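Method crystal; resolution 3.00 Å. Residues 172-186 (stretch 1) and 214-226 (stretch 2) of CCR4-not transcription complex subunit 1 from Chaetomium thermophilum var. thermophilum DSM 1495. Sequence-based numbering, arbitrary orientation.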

# COMPACT_ATOMS: atom_id res chain seq x y z
N SER A 172 -5.71 18.90 0.22
CA SER A 172 -5.71 17.90 1.28
C SER A 172 -7.12 17.57 1.76
O SER A 172 -7.39 16.41 2.07
N ILE A 173 -8.04 18.56 1.77
CA ILE A 173 -9.45 18.36 2.15
C ILE A 173 -10.06 17.36 1.16
O ILE A 173 -10.81 16.47 1.56
N ASP A 174 -9.68 17.48 -0.12
CA ASP A 174 -10.12 16.59 -1.19
C ASP A 174 -9.58 15.18 -0.94
O ASP A 174 -10.34 14.23 -1.03
N PHE A 175 -8.29 15.07 -0.53
CA PHE A 175 -7.70 13.77 -0.22
C PHE A 175 -8.43 13.15 0.97
O PHE A 175 -8.66 11.94 0.96
N LEU A 176 -8.78 13.97 1.99
CA LEU A 176 -9.48 13.51 3.19
C LEU A 176 -10.87 12.97 2.87
O LEU A 176 -11.15 11.85 3.28
N GLU A 177 -11.70 13.73 2.11
CA GLU A 177 -13.04 13.31 1.67
C GLU A 177 -12.92 11.97 0.94
O GLU A 177 -13.55 10.98 1.32
N GLN A 178 -12.06 11.96 -0.09
CA GLN A 178 -11.77 10.81 -0.93
C GLN A 178 -11.38 9.58 -0.12
O GLN A 178 -11.93 8.50 -0.38
N LEU A 179 -10.49 9.76 0.88
CA LEU A 179 -10.07 8.68 1.78
C LEU A 179 -11.26 8.14 2.59
O LEU A 179 -11.36 6.92 2.75
N MET A 180 -12.16 9.03 3.06
CA MET A 180 -13.33 8.67 3.86
C MET A 180 -14.36 7.92 3.06
O MET A 180 -14.95 6.98 3.58
N ASP A 181 -14.61 8.31 1.79
CA ASP A 181 -15.54 7.57 0.93
C ASP A 181 -14.96 6.17 0.69
O ASP A 181 -15.69 5.18 0.60
N LEU A 182 -13.64 6.11 0.60
CA LEU A 182 -12.93 4.89 0.32
C LEU A 182 -12.98 3.90 1.49
O LEU A 182 -13.17 2.72 1.23
N VAL A 183 -12.86 4.36 2.75
CA VAL A 183 -12.80 3.46 3.91
C VAL A 183 -14.07 3.41 4.79
O VAL A 183 -14.41 2.35 5.33
N LEU A 184 -14.74 4.53 4.95
CA LEU A 184 -15.93 4.59 5.80
C LEU A 184 -17.19 4.29 5.01
O LEU A 184 -17.86 3.30 5.31
N LEU A 185 -17.52 5.14 3.99
CA LEU A 185 -18.72 5.04 3.13
C LEU A 185 -18.90 3.65 2.49
O LEU A 185 -20.01 3.31 2.07
N ASN A 186 -17.82 2.84 2.48
CA ASN A 186 -17.78 1.44 2.08
C ASN A 186 -18.62 0.68 3.15
O ASN A 186 -18.20 0.61 4.31
N PRO A 214 -13.87 25.40 -2.30
CA PRO A 214 -14.81 24.48 -2.98
C PRO A 214 -14.96 23.13 -2.29
O PRO A 214 -16.10 22.71 -2.06
N ALA A 215 -13.83 22.46 -1.94
CA ALA A 215 -13.83 21.18 -1.24
C ALA A 215 -14.46 21.34 0.15
O ALA A 215 -14.98 20.36 0.68
N ALA A 216 -14.44 22.58 0.71
CA ALA A 216 -14.98 22.97 2.02
C ALA A 216 -16.47 22.76 2.14
O ALA A 216 -16.95 22.38 3.21
N GLN A 217 -17.21 23.03 1.05
CA GLN A 217 -18.66 22.86 1.01
C GLN A 217 -19.06 21.38 1.06
O GLN A 217 -19.86 21.00 1.91
N ARG A 218 -18.44 20.56 0.17
CA ARG A 218 -18.67 19.12 0.07
C ARG A 218 -18.40 18.46 1.42
O ARG A 218 -19.29 17.78 1.94
N PHE A 219 -17.20 18.71 2.01
CA PHE A 219 -16.75 18.19 3.30
C PHE A 219 -17.64 18.63 4.45
O PHE A 219 -18.07 17.76 5.20
N LYS A 220 -17.96 19.95 4.56
CA LYS A 220 -18.86 20.48 5.61
C LYS A 220 -20.11 19.60 5.69
O LYS A 220 -20.51 19.19 6.78
N ALA A 221 -20.68 19.25 4.50
CA ALA A 221 -21.84 18.40 4.35
C ALA A 221 -21.56 16.97 4.83
O ALA A 221 -22.32 16.51 5.68
N LYS A 222 -20.46 16.31 4.35
CA LYS A 222 -20.05 14.94 4.76
C LYS A 222 -19.98 14.77 6.29
O LYS A 222 -20.40 13.73 6.82
N VAL A 223 -19.45 15.79 7.00
CA VAL A 223 -19.29 15.85 8.45
C VAL A 223 -20.67 15.94 9.09
O VAL A 223 -21.02 15.08 9.90
N ARG A 224 -21.47 16.95 8.71
CA ARG A 224 -22.82 17.15 9.25
C ARG A 224 -23.75 15.97 8.94
O ARG A 224 -24.72 15.76 9.66
N ALA A 225 -23.39 15.15 7.91
CA ALA A 225 -24.15 13.98 7.45
C ALA A 225 -24.14 12.82 8.42
O ALA A 225 -25.21 12.33 8.79
N GLN A 226 -22.92 12.36 8.81
CA GLN A 226 -22.65 11.22 9.70
C GLN A 226 -23.58 11.11 10.94
O GLN A 226 -23.94 12.15 11.55
OXT GLN A 226 -24.00 9.97 11.25

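Two helices running in roughly the same direction, their axes 31° apart and 9.2 Å at closest approach, meet in a small knob-into-hole contact built around Phe 219 and Glu 177, with one salt bridge near its C-terminal end. The CA atoms of Asp 174 and Ala 215 are 5.9 Å apart, and the CB of Ala 215 points toward the partner, 4.0 Å from Ile 173 CG2.

Phe 219 is the aromatic knob. With chi1 in the t rotamer it reaches into a hole formed by Ile 173, Leu 176, Glu 177 and Met 180. Ile 173 (m, t) lays CG2 3.8 Å from Phe 219 CB, so one methyl serves two successive turns of the opposing helix. Leu 176 (t, p) brings CD2 to 3.7 Å from Phe 219 CE1. Met 180, m at chi1, t at chi2 and m at chi3, sets its CE 3.7 Å from Phe 219 CE1, while Met 180 SD lies 5.4 Å from the centroid of the Phe 219 ring, at the ring edge. Glu 177 CG, 3.7 Å from Phe 219 CD1, also meets the edge, near the ring plane.

Glu 177 is the reciprocal knob, and a less obvious one. Its CA-to-CB bond points sideways, but an m, t conformation carries the carboxylate in among Ala 215, Arg 218, Phe 219 and Lys 222. Glu 177 OE1 lies 3.2 Å from Arg 218 CB and 3.9 Å from Lys 222 CE. Glu 177 OE2 comes within 3.1 Å of Ala 215 O, but both are acceptors and form no hydrogen bond; the Ala 215 O instead accepts from Phe 219 N at 3.1 Å within its own helix.

Lys 222 also points toward the partner. Its m, m, t, t conformation carries the chain largely across the partner helix to Asp 181, with Lys 222 CB 4.2 Å from Met 180 CE on the way. The CA-to-CB bond of Asp 181 points sideways, but with chi1 m its end comes nearer. There Lys 222 NZ donates a weak hydrogen bond to Asp 181 OD1 at 3.4 Å, part of the salt bridge. Beyond it the contact thins: Leu 185 CD2 is 4.1 Å from Lys 222 NZ, and Leu 184 CD1 is 4.3 Å from Gln 226 NE2. The rule read here is reciprocal: Phe 219 fills a hole in one helix, and Glu 177 fills one in the other.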

# COMPACT_ATOMS: atom_id res chain seq x y z
CB SER A 172 -4.77 18.28 2.41
OG SER A 172 -4.76 19.67 2.67
CB ILE A 173 -10.26 19.69 2.24
CG1 ILE A 173 -9.62 20.68 3.24
CG2 ILE A 173 -11.73 19.42 2.61
CD1 ILE A 173 -10.16 22.09 3.23
CB ASP A 174 -9.70 17.13 -2.56
CG ASP A 174 -10.67 16.74 -3.66
OD1 ASP A 174 -10.77 15.52 -3.96
OD2 ASP A 174 -11.31 17.65 -4.24
CB PHE A 175 -6.19 13.90 0.08
CG PHE A 175 -5.48 12.57 0.30
CD1 PHE A 175 -5.41 12.00 1.56
CD2 PHE A 175 -4.87 11.91 -0.76
CE1 PHE A 175 -4.77 10.77 1.76
CE2 PHE A 175 -4.21 10.69 -0.55
CZ PHE A 175 -4.18 10.13 0.70
CB LEU A 176 -9.50 14.58 4.29
CG LEU A 176 -10.20 14.23 5.61
CD1 LEU A 176 -9.63 12.99 6.26
CD2 LEU A 176 -10.16 15.38 6.55
CB GLU A 177 -13.63 14.33 0.68
CG GLU A 177 -14.11 15.65 1.24
CD GLU A 177 -14.89 16.45 0.21
OE1 GLU A 177 -15.99 15.99 -0.18
OE2 GLU A 177 -14.38 17.50 -0.26
CB GLN A 178 -10.71 11.16 -1.99
CG GLN A 178 -11.29 11.88 -3.21
CD GLN A 178 -10.29 12.01 -4.34
OE1 GLN A 178 -10.35 11.27 -5.33
NE2 GLN A 178 -9.35 12.95 -4.22
CB LEU A 179 -8.91 9.09 2.69
CG LEU A 179 -8.47 8.00 3.68
CD1 LEU A 179 -7.95 6.79 2.95
CD2 LEU A 179 -7.45 8.50 4.65
CB MET A 180 -13.97 9.91 4.46
CG MET A 180 -13.06 10.67 5.39
SD MET A 180 -13.91 12.00 6.26
CE MET A 180 -14.97 12.72 4.93
CB ASP A 181 -15.74 8.28 -0.43
CG ASP A 181 -16.50 9.59 -0.41
OD1 ASP A 181 -16.78 10.11 0.71
OD2 ASP A 181 -16.80 10.12 -1.51
CB LEU A 182 -11.49 5.22 -0.13
CG LEU A 182 -10.47 4.11 -0.39
CD1 LEU A 182 -10.89 3.18 -1.49
CD2 LEU A 182 -9.13 4.72 -0.73
CB VAL A 183 -11.56 3.75 4.78
CG1 VAL A 183 -11.13 2.49 5.50
CG2 VAL A 183 -10.40 4.27 3.94
CB LEU A 184 -16.05 5.94 6.54
CG LEU A 184 -14.78 6.51 7.14
CD1 LEU A 184 -14.98 7.91 7.60
CD2 LEU A 184 -14.29 5.65 8.26
CB LEU A 185 -18.76 6.17 2.08
CG LEU A 185 -19.30 7.54 2.57
CD1 LEU A 185 -18.29 8.33 3.43
CD2 LEU A 185 -19.69 8.39 1.41
CB ASN A 186 -16.32 0.96 2.06
CG ASN A 186 -16.10 -0.50 1.74
OD1 ASN A 186 -16.81 -1.12 0.94
ND2 ASN A 186 -15.07 -1.06 2.33
CB PRO A 214 -14.26 24.38 -4.40
CG PRO A 214 -12.80 24.68 -4.28
CD PRO A 214 -12.59 25.50 -3.04
CB ALA A 215 -12.42 20.62 -1.14
CB ALA A 216 -14.64 24.42 2.33
CB GLN A 217 -19.26 23.58 -0.22
CG GLN A 217 -19.34 25.11 -0.12
CD GLN A 217 -19.61 25.65 1.27
OE1 GLN A 217 -20.70 25.48 1.84
NE2 GLN A 217 -18.60 26.27 1.86
CB ARG A 218 -17.78 18.50 -1.03
CG ARG A 218 -18.38 18.47 -2.43
CD ARG A 218 -19.26 17.26 -2.69
NE ARG A 218 -19.62 17.13 -4.11
CZ ARG A 218 -20.73 17.60 -4.67
NH1 ARG A 218 -21.63 18.25 -3.93
NH2 ARG A 218 -20.96 17.43 -5.96
CB PHE A 219 -15.28 18.55 3.56
CG PHE A 219 -14.67 17.93 4.80
CD1 PHE A 219 -14.27 16.60 4.81
CD2 PHE A 219 -14.46 18.69 5.94
CE1 PHE A 219 -13.70 16.04 5.95
CE2 PHE A 219 -13.88 18.13 7.08
CZ PHE A 219 -13.51 16.81 7.07
CB LYS A 220 -19.27 21.95 5.34
CG LYS A 220 -18.79 22.92 6.42
CD LYS A 220 -19.70 24.13 6.60
CE LYS A 220 -19.29 25.00 7.77
NZ LYS A 220 -20.38 25.92 8.22
CB ALA A 221 -22.33 18.40 2.91
CB LYS A 222 -18.67 14.56 4.17
CG LYS A 222 -18.57 14.65 2.65
CD LYS A 222 -19.12 13.43 1.97
CE LYS A 222 -18.83 13.45 0.50
NZ LYS A 222 -19.28 12.19 -0.14
CB VAL A 223 -18.34 17.01 8.88
CG1 VAL A 223 -18.20 17.08 10.40
CG2 VAL A 223 -16.98 16.85 8.24
CB ARG A 224 -23.41 18.51 8.82
CG ARG A 224 -22.54 19.70 9.26
CD ARG A 224 -23.24 21.05 9.23
NE ARG A 224 -23.09 21.75 10.51
CZ ARG A 224 -22.43 22.89 10.69
NH1 ARG A 224 -22.35 23.44 11.89
NH2 ARG A 224 -21.84 23.49 9.66
CB ALA A 225 -23.65 13.51 6.09
CB GLN A 226 -21.17 11.22 10.13
CG GLN A 226 -20.27 10.41 9.19
CD GLN A 226 -20.01 9.00 9.69
OE1 GLN A 226 -20.81 8.38 10.42
NE2 GLN A 226 -18.88 8.44 9.27